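Local coordinates for protein CRISPR-associated endoribonuclease Cas6 1 (Methanocaldococcus jannaschii DSM 2661, PDB 5YI6) that probably cleaves CRISPR repeat transcripts as an RNA-binding endoribonuclease, yielding the CRISPR RNAs used in antiviral defence, at residues F57-R63 and K78-I83; I7-T13 and F111-K117; N15-Y21 and E70-D76; S4-E8 and I91-V95. The contacts are given in a common frame with arbitrary orientation. Residue numbers count along the deposited sequence, not the author numbering.

Interaction 1: residues F57-R63 and K78-I83. With PO4 (phosphate ion), chain H; PO4 (phosphate ion), chain G.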
# COMPACT_ATOMS: atom_id res chain seq x y z
N PHE A 57 -1.74 -0.93 1.51
CA PHE A 57 -2.62 0.20 1.63
C PHE A 57 -1.90 1.43 1.09
O PHE A 57 -0.67 1.45 0.92
CB PHE A 57 -3.14 0.41 3.08
CG PHE A 57 -2.05 0.42 4.14
CD1 PHE A 57 -1.50 1.64 4.58
CD2 PHE A 57 -1.64 -0.78 4.75
CE1 PHE A 57 -0.51 1.65 5.59
CE2 PHE A 57 -0.64 -0.79 5.74
CZ PHE A 57 -0.09 0.43 6.18
N SER A 58 -2.69 2.45 0.81
CA SER A 58 -2.19 3.65 0.14
C SER A 58 -1.73 4.68 1.18
O SER A 58 -1.88 4.50 2.39
CB SER A 58 -3.32 4.26 -0.72
OG SER A 58 -4.32 4.84 0.12
N LEU A 59 -1.14 5.78 0.69
CA LEU A 59 -1.07 6.99 1.48
C LEU A 59 -2.49 7.54 1.67
O LEU A 59 -3.41 7.21 0.92
CB LEU A 59 -0.24 8.05 0.76
CG LEU A 59 1.14 7.63 0.23
CD1 LEU A 59 1.78 8.78 -0.55
CD2 LEU A 59 1.95 7.24 1.38
N LEU A 60 -2.64 8.45 2.64
CA LEU A 60 -3.91 9.17 2.78
C LEU A 60 -4.10 10.07 1.57
O LEU A 60 -3.20 10.82 1.20
CB LEU A 60 -3.92 9.99 4.08
CG LEU A 60 -3.95 9.15 5.37
CD1 LEU A 60 -3.67 10.01 6.64
CD2 LEU A 60 -5.31 8.39 5.54
N GLN A 61 -5.25 9.97 0.93
CA GLN A 61 -5.54 10.75 -0.26
C GLN A 61 -6.50 11.87 0.09
O GLN A 61 -7.50 11.64 0.76
CB GLN A 61 -6.18 9.89 -1.35
CG GLN A 61 -5.35 8.60 -1.70
CD GLN A 61 -4.06 8.88 -2.46
OE1 GLN A 61 -4.09 9.59 -3.47
NE2 GLN A 61 -2.92 8.31 -2.00
N ILE A 62 -6.22 13.08 -0.41
CA ILE A 62 -7.07 14.24 -0.15
C ILE A 62 -7.56 14.78 -1.48
O ILE A 62 -6.75 15.00 -2.39
CB ILE A 62 -6.32 15.33 0.63
CG1 ILE A 62 -5.84 14.79 1.97
CG2 ILE A 62 -7.22 16.64 0.76
CD1 ILE A 62 -5.02 15.78 2.74
N ARG A 63 -8.87 14.98 -1.59
CA ARG A 63 -9.43 15.44 -2.86
C ARG A 63 -9.58 16.96 -2.90
O ARG A 63 -9.23 17.58 -3.90
CB ARG A 63 -10.78 14.80 -3.11
CG ARG A 63 -10.66 13.29 -3.31
CD ARG A 63 -12.06 12.74 -3.47
NE ARG A 63 -12.00 11.28 -3.46
CZ ARG A 63 -13.05 10.48 -3.51
NH1 ARG A 63 -14.27 11.01 -3.59
NH2 ARG A 63 -12.87 9.17 -3.50
N LYS A 78 -12.21 15.67 4.77
CA LYS A 78 -12.27 14.30 4.27
C LYS A 78 -10.91 13.82 3.80
O LYS A 78 -10.09 14.58 3.28
CB LYS A 78 -13.27 14.20 3.12
CG LYS A 78 -14.75 14.43 3.60
CD LYS A 78 -15.74 14.32 2.46
CE LYS A 78 -17.17 14.57 2.98
NZ LYS A 78 -18.13 14.55 1.86
N ALA A 79 -10.66 12.52 4.00
CA ALA A 79 -9.51 11.85 3.42
C ALA A 79 -9.92 10.42 3.10
O ALA A 79 -10.95 9.94 3.56
CB ALA A 79 -8.28 11.86 4.35
N TYR A 80 -9.14 9.77 2.24
CA TYR A 80 -9.51 8.44 1.74
C TYR A 80 -8.31 7.53 1.89
O TYR A 80 -7.21 7.91 1.49
CB TYR A 80 -9.95 8.52 0.28
CG TYR A 80 -11.17 9.42 0.18
CD1 TYR A 80 -12.45 8.88 0.29
CD2 TYR A 80 -11.02 10.79 0.04
CE1 TYR A 80 -13.57 9.69 0.21
CE2 TYR A 80 -12.14 11.62 0.01
CZ TYR A 80 -13.40 11.05 0.08
OH TYR A 80 -14.52 11.84 0.01
N LEU A 81 -8.53 6.33 2.42
CA LEU A 81 -7.44 5.37 2.59
C LEU A 81 -7.85 4.10 1.84
O LEU A 81 -8.88 3.52 2.14
CB LEU A 81 -7.20 5.10 4.09
CG LEU A 81 -6.24 3.96 4.45
CD1 LEU A 81 -4.84 4.34 3.93
CD2 LEU A 81 -6.24 3.71 5.95
N TYR A 82 -7.04 3.67 0.88
CA TYR A 82 -7.34 2.47 0.10
C TYR A 82 -6.59 1.30 0.73
O TYR A 82 -5.41 1.45 1.07
CB TYR A 82 -6.92 2.63 -1.36
CG TYR A 82 -7.67 3.77 -1.98
CD1 TYR A 82 -8.88 3.54 -2.62
CD2 TYR A 82 -7.26 5.10 -1.78
CE1 TYR A 82 -9.64 4.61 -3.14
CE2 TYR A 82 -8.01 6.17 -2.29
CZ TYR A 82 -9.20 5.91 -2.96
OH TYR A 82 -9.97 6.96 -3.46
N ILE A 83 -7.27 0.15 0.87
CA ILE A 83 -6.68 -1.05 1.47
C ILE A 83 -7.11 -2.23 0.61
O ILE A 83 -8.27 -2.30 0.20
CB ILE A 83 -7.15 -1.30 2.92
CG1 ILE A 83 -7.12 -0.01 3.77
CG2 ILE A 83 -6.30 -2.42 3.56
CD1 ILE A 83 -7.62 -0.17 5.27
P PO4 H . -18.25 11.33 0.04
O1 PO4 H . -16.91 10.64 -0.24
O2 PO4 H . -19.43 10.44 -0.29
O3 PO4 H . -18.31 12.57 -0.83
O4 PO4 H . -18.31 11.70 1.51
P PO4 G . -16.81 8.34 -3.04
O1 PO4 G . -15.43 7.74 -3.17
O2 PO4 G . -17.23 8.56 -1.63
O3 PO4 G . -17.79 7.46 -3.75
O4 PO4 G . -16.76 9.72 -3.69
O HOH W 1 -9.62 9.56 -3.37
O HOH W 2 -10.71 15.06 0.41

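Interaction 2: residues I7-T13 and F111-K117. With PO4 (phosphate ion), chain G.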
# COMPACT_ATOMS: atom_id res chain seq x y z
N ILE A 7 -10.96 -1.91 -0.74
CA ILE A 7 -11.93 -0.98 -0.17
C ILE A 7 -11.29 0.40 -0.07
O ILE A 7 -10.07 0.57 0.02
CB ILE A 7 -12.49 -1.41 1.20
CG1 ILE A 7 -11.39 -1.53 2.24
CG2 ILE A 7 -13.26 -2.79 1.11
CD1 ILE A 7 -11.18 -0.31 3.09
N GLU A 8 -12.15 1.38 -0.15
CA GLU A 8 -11.83 2.78 0.13
C GLU A 8 -12.45 3.15 1.48
O GLU A 8 -13.68 3.25 1.59
CB GLU A 8 -12.40 3.63 -1.00
CG GLU A 8 -12.29 5.15 -0.69
CD GLU A 8 -13.10 5.95 -1.68
OE1 GLU A 8 -14.25 6.34 -1.35
OE2 GLU A 8 -12.58 6.19 -2.78
N LEU A 9 -11.63 3.39 2.49
CA LEU A 9 -12.12 3.86 3.77
C LEU A 9 -12.31 5.35 3.67
O LEU A 9 -11.34 6.07 3.40
CB LEU A 9 -11.18 3.60 4.94
CG LEU A 9 -11.04 2.34 5.72
CD1 LEU A 9 -10.16 2.68 6.95
CD2 LEU A 9 -12.45 1.88 6.11
N GLU A 10 -13.54 5.81 3.94
CA GLU A 10 -13.85 7.23 3.92
C GLU A 10 -13.65 7.77 5.32
O GLU A 10 -14.36 7.37 6.25
CB GLU A 10 -15.31 7.42 3.45
CG GLU A 10 -15.55 6.70 2.11
CD GLU A 10 -16.95 6.92 1.53
OE1 GLU A 10 -17.79 7.57 2.18
OE2 GLU A 10 -17.20 6.41 0.43
N LEU A 11 -12.69 8.68 5.48
CA LEU A 11 -12.31 9.21 6.77
C LEU A 11 -12.73 10.67 6.87
O LEU A 11 -12.76 11.38 5.86
CB LEU A 11 -10.78 9.10 6.98
CG LEU A 11 -10.18 7.70 6.80
CD1 LEU A 11 -8.64 7.75 6.88
CD2 LEU A 11 -10.71 6.80 7.89
N GLN A 12 -12.96 11.12 8.10
CA GLN A 12 -13.39 12.51 8.30
C GLN A 12 -12.69 13.06 9.53
O GLN A 12 -12.80 12.46 10.61
CB GLN A 12 -14.92 12.59 8.48
CG GLN A 12 -15.44 13.99 8.81
CD GLN A 12 -15.63 14.81 7.56
OE1 GLN A 12 -16.52 14.52 6.76
NE2 GLN A 12 -14.83 15.86 7.39
N THR A 13 -11.97 14.16 9.38
CA THR A 13 -11.39 14.89 10.51
C THR A 13 -11.89 16.34 10.44
O THR A 13 -12.82 16.65 9.69
CB THR A 13 -9.86 14.80 10.50
OG1 THR A 13 -9.35 15.36 11.71
CG2 THR A 13 -9.25 15.53 9.29
N PHE A 111 -9.23 10.83 12.87
CA PHE A 111 -10.27 10.62 11.88
C PHE A 111 -11.43 9.82 12.46
O PHE A 111 -11.23 8.89 13.24
CB PHE A 111 -9.74 9.84 10.67
CG PHE A 111 -8.68 10.54 9.92
CD1 PHE A 111 -9.01 11.50 8.97
CD2 PHE A 111 -7.34 10.20 10.11
CE1 PHE A 111 -8.02 12.15 8.24
CE2 PHE A 111 -6.34 10.85 9.40
CZ PHE A 111 -6.67 11.82 8.45
N PHE A 112 -12.64 10.15 12.02
CA PHE A 112 -13.76 9.23 12.12
C PHE A 112 -13.76 8.34 10.88
O PHE A 112 -13.54 8.81 9.77
CB PHE A 112 -15.09 9.98 12.18
CG PHE A 112 -15.27 10.78 13.44
CD1 PHE A 112 -15.79 10.19 14.58
CD2 PHE A 112 -14.94 12.12 13.48
CE1 PHE A 112 -15.96 10.93 15.75
CE2 PHE A 112 -15.10 12.86 14.64
CZ PHE A 112 -15.62 12.26 15.78
N VAL A 113 -13.98 7.04 11.09
CA VAL A 113 -14.11 6.07 10.00
C VAL A 113 -15.59 5.97 9.65
O VAL A 113 -16.35 5.34 10.37
CB VAL A 113 -13.54 4.70 10.39
CG1 VAL A 113 -13.65 3.73 9.18
CG2 VAL A 113 -12.08 4.83 10.88
N ARG A 114 -15.99 6.59 8.53
CA ARG A 114 -17.41 6.76 8.20
C ARG A 114 -18.01 5.54 7.50
O ARG A 114 -19.09 5.10 7.87
CB ARG A 114 -17.58 8.00 7.32
CG ARG A 114 -17.19 9.31 8.04
CD ARG A 114 -18.05 9.52 9.29
NE ARG A 114 -17.93 10.89 9.80
CZ ARG A 114 -18.26 11.27 11.03
NH1 ARG A 114 -18.74 10.38 11.90
NH2 ARG A 114 -18.09 12.54 11.40
N LYS A 115 -17.37 5.06 6.44
CA LYS A 115 -17.90 4.02 5.55
C LYS A 115 -16.73 3.34 4.86
O LYS A 115 -15.63 3.90 4.77
CB LYS A 115 -18.81 4.59 4.46
CG LYS A 115 -19.89 5.54 4.89
CD LYS A 115 -20.72 5.97 3.71
CE LYS A 115 -21.81 6.98 4.17
NZ LYS A 115 -22.62 7.41 3.03
N ALA A 116 -16.98 2.16 4.30
CA ALA A 116 -15.97 1.50 3.48
C ALA A 116 -16.60 1.19 2.13
O ALA A 116 -17.47 0.31 2.03
CB ALA A 116 -15.46 0.21 4.15
N LYS A 117 -16.09 1.83 1.08
CA LYS A 117 -16.63 1.67 -0.26
C LYS A 117 -15.95 0.49 -0.94
O LYS A 117 -14.72 0.38 -0.92
CB LYS A 117 -16.43 2.97 -1.05
CG LYS A 117 -16.86 2.88 -2.52
CD LYS A 117 -16.49 4.15 -3.26
CE LYS A 117 -16.82 4.06 -4.75
NZ LYS A 117 -16.41 5.34 -5.45
P PO4 G . -16.81 8.34 -3.04
O1 PO4 G . -15.43 7.74 -3.17
O2 PO4 G . -17.23 8.56 -1.63
O3 PO4 G . -17.79 7.46 -3.75
O4 PO4 G . -16.76 9.72 -3.69
O HOH W 3 -13.63 5.76 -5.44

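Interaction 3: residues N15-Y21 and E70-D76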
# COMPACT_ATOMS: atom_id res chain seq x y z
N ASN A 15 -12.42 20.20 9.48
CA ASN A 15 -12.12 21.04 8.32
C ASN A 15 -10.78 21.75 8.51
O ASN A 15 -10.38 22.10 9.63
CB ASN A 15 -13.21 22.11 8.12
CG ASN A 15 -14.56 21.51 7.81
OD1 ASN A 15 -14.65 20.40 7.32
ND2 ASN A 15 -15.63 22.25 8.11
N PHE A 16 -10.09 21.95 7.38
CA PHE A 16 -8.83 22.68 7.24
C PHE A 16 -7.65 21.95 7.86
O PHE A 16 -6.63 22.56 8.14
CB PHE A 16 -8.91 24.11 7.81
CG PHE A 16 -10.15 24.86 7.37
CD1 PHE A 16 -10.34 25.17 6.02
CD2 PHE A 16 -11.14 25.20 8.28
CE1 PHE A 16 -11.49 25.85 5.60
CE2 PHE A 16 -12.31 25.86 7.86
CZ PHE A 16 -12.47 26.20 6.52
N THR A 17 -7.76 20.66 8.10
CA THR A 17 -6.65 19.96 8.77
C THR A 17 -5.51 19.68 7.80
O THR A 17 -5.74 19.29 6.66
CB THR A 17 -7.13 18.61 9.36
OG1 THR A 17 -8.11 18.86 10.37
CG2 THR A 17 -5.97 17.82 9.97
N VAL A 18 -4.26 19.83 8.25
CA VAL A 18 -3.10 19.51 7.42
C VAL A 18 -2.66 18.08 7.71
O VAL A 18 -2.47 17.70 8.87
CB VAL A 18 -1.93 20.48 7.66
CG1 VAL A 18 -0.70 20.01 6.87
CG2 VAL A 18 -2.32 21.90 7.25
N ILE A 19 -2.55 17.25 6.66
CA ILE A 19 -1.96 15.92 6.77
C ILE A 19 -0.49 16.05 6.40
O ILE A 19 -0.19 16.32 5.22
CB ILE A 19 -2.68 14.91 5.87
CG1 ILE A 19 -4.21 14.91 6.12
CG2 ILE A 19 -2.01 13.49 5.99
CD1 ILE A 19 -4.63 14.85 7.55
N PRO A 20 0.44 15.85 7.34
CA PRO A 20 1.87 16.07 7.06
C PRO A 20 2.36 15.22 5.89
O PRO A 20 1.87 14.11 5.65
CB PRO A 20 2.56 15.63 8.36
CG PRO A 20 1.52 15.73 9.40
CD PRO A 20 0.21 15.40 8.72
N TYR A 21 3.35 15.77 5.16
CA TYR A 21 3.99 15.03 4.09
C TYR A 21 4.60 13.73 4.60
O TYR A 21 4.67 12.75 3.85
CB TYR A 21 5.11 15.86 3.44
CG TYR A 21 4.56 17.02 2.67
CD1 TYR A 21 3.66 16.80 1.62
CD2 TYR A 21 4.94 18.33 2.96
CE1 TYR A 21 3.13 17.86 0.90
CE2 TYR A 21 4.42 19.40 2.24
CZ TYR A 21 3.51 19.15 1.22
OH TYR A 21 2.97 20.18 0.47
N GLU A 70 3.94 22.18 5.44
CA GLU A 70 4.15 20.95 6.19
C GLU A 70 3.38 19.75 5.64
O GLU A 70 3.66 18.62 6.07
CB GLU A 70 3.79 21.15 7.66
CG GLU A 70 4.67 22.18 8.36
CD GLU A 70 6.15 21.79 8.37
OE1 GLU A 70 6.47 20.58 8.35
OE2 GLU A 70 7.01 22.71 8.37
N GLY A 71 2.43 19.95 4.74
CA GLY A 71 1.65 18.84 4.23
C GLY A 71 0.54 19.33 3.32
O GLY A 71 0.56 20.47 2.83
N ILE A 72 -0.45 18.46 3.15
CA ILE A 72 -1.60 18.72 2.30
C ILE A 72 -2.79 18.98 3.21
O ILE A 72 -3.17 18.14 4.04
CB ILE A 72 -1.90 17.55 1.35
CG1 ILE A 72 -0.67 17.23 0.49
CG2 ILE A 72 -3.14 17.86 0.49
CD1 ILE A 72 -0.20 18.38 -0.40
N GLU A 73 -3.39 20.15 3.06
CA GLU A 73 -4.57 20.51 3.82
C GLU A 73 -5.81 19.92 3.19
O GLU A 73 -5.98 20.01 1.97
CB GLU A 73 -4.70 22.05 3.88
CG GLU A 73 -5.98 22.44 4.62
CD GLU A 73 -6.21 23.94 4.61
OE1 GLU A 73 -5.30 24.64 4.18
OE2 GLU A 73 -7.29 24.37 5.01
N THR A 74 -6.69 19.33 4.00
CA THR A 74 -8.00 18.91 3.55
C THR A 74 -9.01 19.97 4.00
O THR A 74 -9.18 20.23 5.21
CB THR A 74 -8.40 17.50 4.04
OG1 THR A 74 -9.79 17.32 3.78
CG2 THR A 74 -8.15 17.31 5.53
N ILE A 75 -9.61 20.62 3.01
CA ILE A 75 -10.50 21.75 3.26
C ILE A 75 -11.76 21.27 3.94
O ILE A 75 -12.23 21.88 4.92
CB ILE A 75 -10.77 22.49 1.93
CG1 ILE A 75 -9.45 23.04 1.36
CG2 ILE A 75 -11.79 23.64 2.10
CD1 ILE A 75 -9.56 23.50 -0.09
N ASP A 76 -12.32 20.14 3.49
CA ASP A 76 -13.57 19.65 4.07
C ASP A 76 -13.35 18.57 5.13
O ASP A 76 -14.32 17.94 5.56
CB ASP A 76 -14.50 19.12 2.97
CG ASP A 76 -13.91 17.94 2.19
OD1 ASP A 76 -12.78 17.48 2.48
OD2 ASP A 76 -14.59 17.49 1.24

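Interaction 4: residues S4-E8 and I91-V95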
# COMPACT_ATOMS: atom_id res chain seq x y z
N SER A 4 -10.17 -11.62 -4.35
CA SER A 4 -9.53 -10.44 -3.76
C SER A 4 -10.56 -9.38 -3.37
O SER A 4 -11.75 -9.45 -3.71
CB SER A 4 -8.49 -9.86 -4.74
OG SER A 4 -9.09 -9.32 -5.90
N MET A 5 -10.09 -8.35 -2.66
CA MET A 5 -10.99 -7.27 -2.33
C MET A 5 -10.18 -6.00 -2.09
O MET A 5 -9.10 -6.05 -1.49
CB MET A 5 -11.84 -7.58 -1.09
CG MET A 5 -12.91 -6.54 -0.81
SD MET A 5 -13.94 -7.17 0.52
CE MET A 5 -15.23 -5.90 0.51
N ARG A 6 -10.71 -4.89 -2.61
CA ARG A 6 -10.18 -3.56 -2.37
C ARG A 6 -11.29 -2.69 -1.78
O ARG A 6 -12.43 -2.72 -2.27
CB ARG A 6 -9.65 -2.91 -3.66
CG ARG A 6 -9.22 -1.43 -3.45
CD ARG A 6 -8.61 -0.81 -4.72
NE ARG A 6 -7.36 -1.53 -5.07
CZ ARG A 6 -6.31 -0.94 -5.64
NH1 ARG A 6 -6.34 0.36 -5.94
NH2 ARG A 6 -5.20 -1.65 -5.90
N ILE A 7 -10.96 -1.91 -0.74
CA ILE A 7 -11.93 -0.98 -0.17
C ILE A 7 -11.29 0.40 -0.07
O ILE A 7 -10.07 0.57 0.02
CB ILE A 7 -12.49 -1.41 1.20
CG1 ILE A 7 -11.39 -1.53 2.24
CG2 ILE A 7 -13.26 -2.79 1.11
CD1 ILE A 7 -11.18 -0.31 3.09
N GLU A 8 -12.15 1.38 -0.15
CA GLU A 8 -11.83 2.78 0.13
C GLU A 8 -12.45 3.15 1.48
O GLU A 8 -13.68 3.25 1.59
CB GLU A 8 -12.40 3.63 -1.00
CG GLU A 8 -12.29 5.15 -0.69
CD GLU A 8 -13.10 5.95 -1.68
OE1 GLU A 8 -14.25 6.34 -1.35
OE2 GLU A 8 -12.58 6.19 -2.78
N ILE A 91 -9.77 -8.63 4.44
CA ILE A 91 -10.28 -7.27 4.23
C ILE A 91 -11.64 -7.11 4.89
O ILE A 91 -11.90 -6.11 5.56
CB ILE A 91 -10.34 -6.94 2.72
CG1 ILE A 91 -8.93 -6.85 2.11
CG2 ILE A 91 -11.07 -5.59 2.50
CD1 ILE A 91 -8.10 -5.67 2.62
N GLU A 92 -12.53 -8.09 4.72
CA GLU A 92 -13.87 -7.97 5.33
C GLU A 92 -13.77 -7.90 6.85
O GLU A 92 -14.46 -7.09 7.49
CB GLU A 92 -14.75 -9.15 4.91
CG GLU A 92 -15.09 -9.20 3.41
CD GLU A 92 -16.25 -8.31 3.01
OE1 GLU A 92 -16.65 -7.42 3.80
OE2 GLU A 92 -16.75 -8.49 1.87
N ASN A 93 -12.95 -8.78 7.46
CA ASN A 93 -12.80 -8.76 8.91
C ASN A 93 -12.20 -7.46 9.41
O ASN A 93 -12.66 -6.90 10.42
CB ASN A 93 -11.93 -9.93 9.36
CG ASN A 93 -12.68 -11.26 9.36
OD1 ASN A 93 -13.79 -11.36 8.88
ND2 ASN A 93 -12.02 -12.29 9.85
N PHE A 94 -11.15 -6.97 8.73
CA PHE A 94 -10.50 -5.73 9.14
C PHE A 94 -11.47 -4.55 9.01
O PHE A 94 -11.57 -3.72 9.92
CB PHE A 94 -9.22 -5.53 8.31
CG PHE A 94 -8.33 -4.42 8.78
CD1 PHE A 94 -8.41 -3.93 10.09
CD2 PHE A 94 -7.36 -3.89 7.92
CE1 PHE A 94 -7.54 -2.92 10.52
CE2 PHE A 94 -6.52 -2.86 8.34
CZ PHE A 94 -6.62 -2.38 9.65
N VAL A 95 -12.22 -4.49 7.90
CA VAL A 95 -13.19 -3.41 7.72
C VAL A 95 -14.25 -3.45 8.81
O VAL A 95 -14.62 -2.41 9.37
CB VAL A 95 -13.84 -3.50 6.32
CG1 VAL A 95 -15.17 -2.69 6.23
CG2 VAL A 95 -12.89 -3.04 5.23

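Interaction 1: residues F57-R63 and K78-I83
Residues 57-63 run nearly antiparallel to strand 78-83 (155° end to end) but pair with it only in patches. Phe-57 and Ile-83 form a non-hydrogen-bonded pair, and Ser-58 N donates to Tyr-82 O (2.9 Å). The register then slips by one residue before Gln-61 and Tyr-80 exchange two backbone bonds, Gln-61 N to Tyr-80 O and Tyr-80 N to Gln-61 O, both 2.9 Å. Between the two patches a side chain replaces a carbonyl: Ser-58 OG accepts from Tyr-82 N (3.1 Å) and donates to Leu-59 O (2.7 Å). Phe-57 and Leu-60 pack on Leu-81, with Leu-60 CD2 4.1 Å from Leu-81 CB. The guanidinium of Arg-63 lies flat on the Tyr-80 ring, a cation-pi stack with centres 3.7 Å apart and planes at 7°, and also forms a salt bridge with Glu-8. Two phosphate ions, probably from the crystallisation liquor, complete the polar end. Arg-63 NH1 grips O4 of the chain G ion at 2.8 Å, while Tyr-80 OH and Lys-78 NZ hold the chain H ion. Arg-63, Lys-78 and Tyr-80 thus donate to anions, although Glu-8 offsets some charge; this is consistent with an RNA-binding protein, but the ions identify no RNA site.

Interaction 2: residues I7-T13 and F111-K117
Six backbone hydrogen bonds join strand 7-12 to strand 111-117, which in the ferredoxin-like fold of Cas6 proteins are the first and last core strands in chain order, adjacent in the sheet. Glu-8 and Lys-117 exchange two of them (Glu-8 N to Lys-117 O 2.9 Å, Lys-117 N to Glu-8 O 2.8 Å), as do Gln-12 and Phe-112. Midway, Leu-9 pairs with Ala-116 but Leu-11 with Val-113, so Glu-10 faces two residues, Arg-114 and Lys-115. This is a beta bulge; Arg-114 N still reaches Glu-10 O at 2.9 Å. On the polar face a water bridges Glu-8 OE2 and Lys-117 NZ, and Lys-117 NZ donates to O3 of a phosphate ion (3.0 Å); Glu-8 is also salt-bridged to Arg-63. The other face is apolar: Leu-9 meets Val-113 and Ala-116, with helix 88-101 packed beyond, and Leu-11 CD2 lies 3.8 Å from Val-113 CG2. At the far end, Leu-11 CD1 sits over the face of the Phe-111 ring, a CH-pi contact 4.2 Å from its centroid.

Interaction 3: residues N15-Y21 and E70-D76
Backbone hydrogen bonding defines this antiparallel pairing of strands 17-20 and 71-74, whose axes approach to 4.3 Å. Ile-19 and Ile-72 form a hydrogen-bonded pair (Ile-19 N to Ile-72 O 2.8 Å, Ile-72 N to Ile-19 O 3.0 Å). Thr-74 N donates to Thr-17 O at 2.8 Å, and Tyr-21 N to Glu-70 O at 3.0 Å closes one end. Aromatic contact centres on Gly-71: its CA stands 3.4 Å from the centroid of the Tyr-21 ring, over the face, a CH-pi approach. A CB here would fall 2.1 Å from Ile-19 O, so the absence of a side chain permits the fit. Apolar packing follows at both ends, through Tyr-21 CE1 on Ile-72 CD1 (3.6 Å) and Phe-16 CE1 on Ile-75 CG2 (4.2 Å). Among charged groups, Glu-73 OE2 lies 3.2 Å from Phe-16 CB, at the ring edge, and its carboxylate salt-bridges Arg-68. Strands 65-67 and 71-74 form a beta hairpin, and strand 17-20 extends it into a small three-stranded antiparallel sheet, an elaboration beside the ferredoxin-like core.

Interaction 4: residues S4-E8 and I91-V95
Met-5 reaches out from its strand in an all-trans conformation and lays its sulfur against Ile-91, with Met-5 SD 3.8 Å from Ile-91 CG2. Extension carries the terminal methyl on to the next helical residue, where Met-5 CE comes within 3.3 Å of Glu-92 OE2. Two residues along the strand, on the same face, Ile-7 takes up the packing: its CG2 touches Ile-91 CG2 at 3.8 Å and its CG1 touches Val-95 CG2 at 3.7 Å. Ile-91 and Val-95 are one helical turn apart, joined by the bond from Val-95 N to Ile-91 O (2.9 Å), and so turn their apolar side chains toward the strand. Alternate strand residues thus meet helix residues one turn apart, the short-segment axes lying 9.6 Å apart at 25°. Arg-6 points away and pairs with Glu-223 of helix 215-224. Helix 88-101 helps cover one face of the ferredoxin-like sheet, with Ile-91 on Ile-83 of strand 78-85 and Val-95 on Ala-116 of strand 109-118, while Phe-94 packs against helix 23-35.

From the N terminus, strand 5-12 opens two long loops: interaction 4 closes one when the chain returns as helix 88-101, and interaction 2 closes the longer one at strand 109-118, sharing Ile-7 and Glu-8. Interactions 1 and 3 both fall within these loops. Residues 15-21 wait for 70-76 to complete interaction 3, but 57-63 intervene and find 78-83 only afterwards, so interactions 1 and 3 cross; Ile-62 packs on Ile-19 and Ile-72 where they meet. Strand 78-85 borders strand 5-12, placing interactions 1 and 2 in one sheet, where both touch the same phosphate. Together the contacts tie sheet, covering helix and small accessory sheet into one domain.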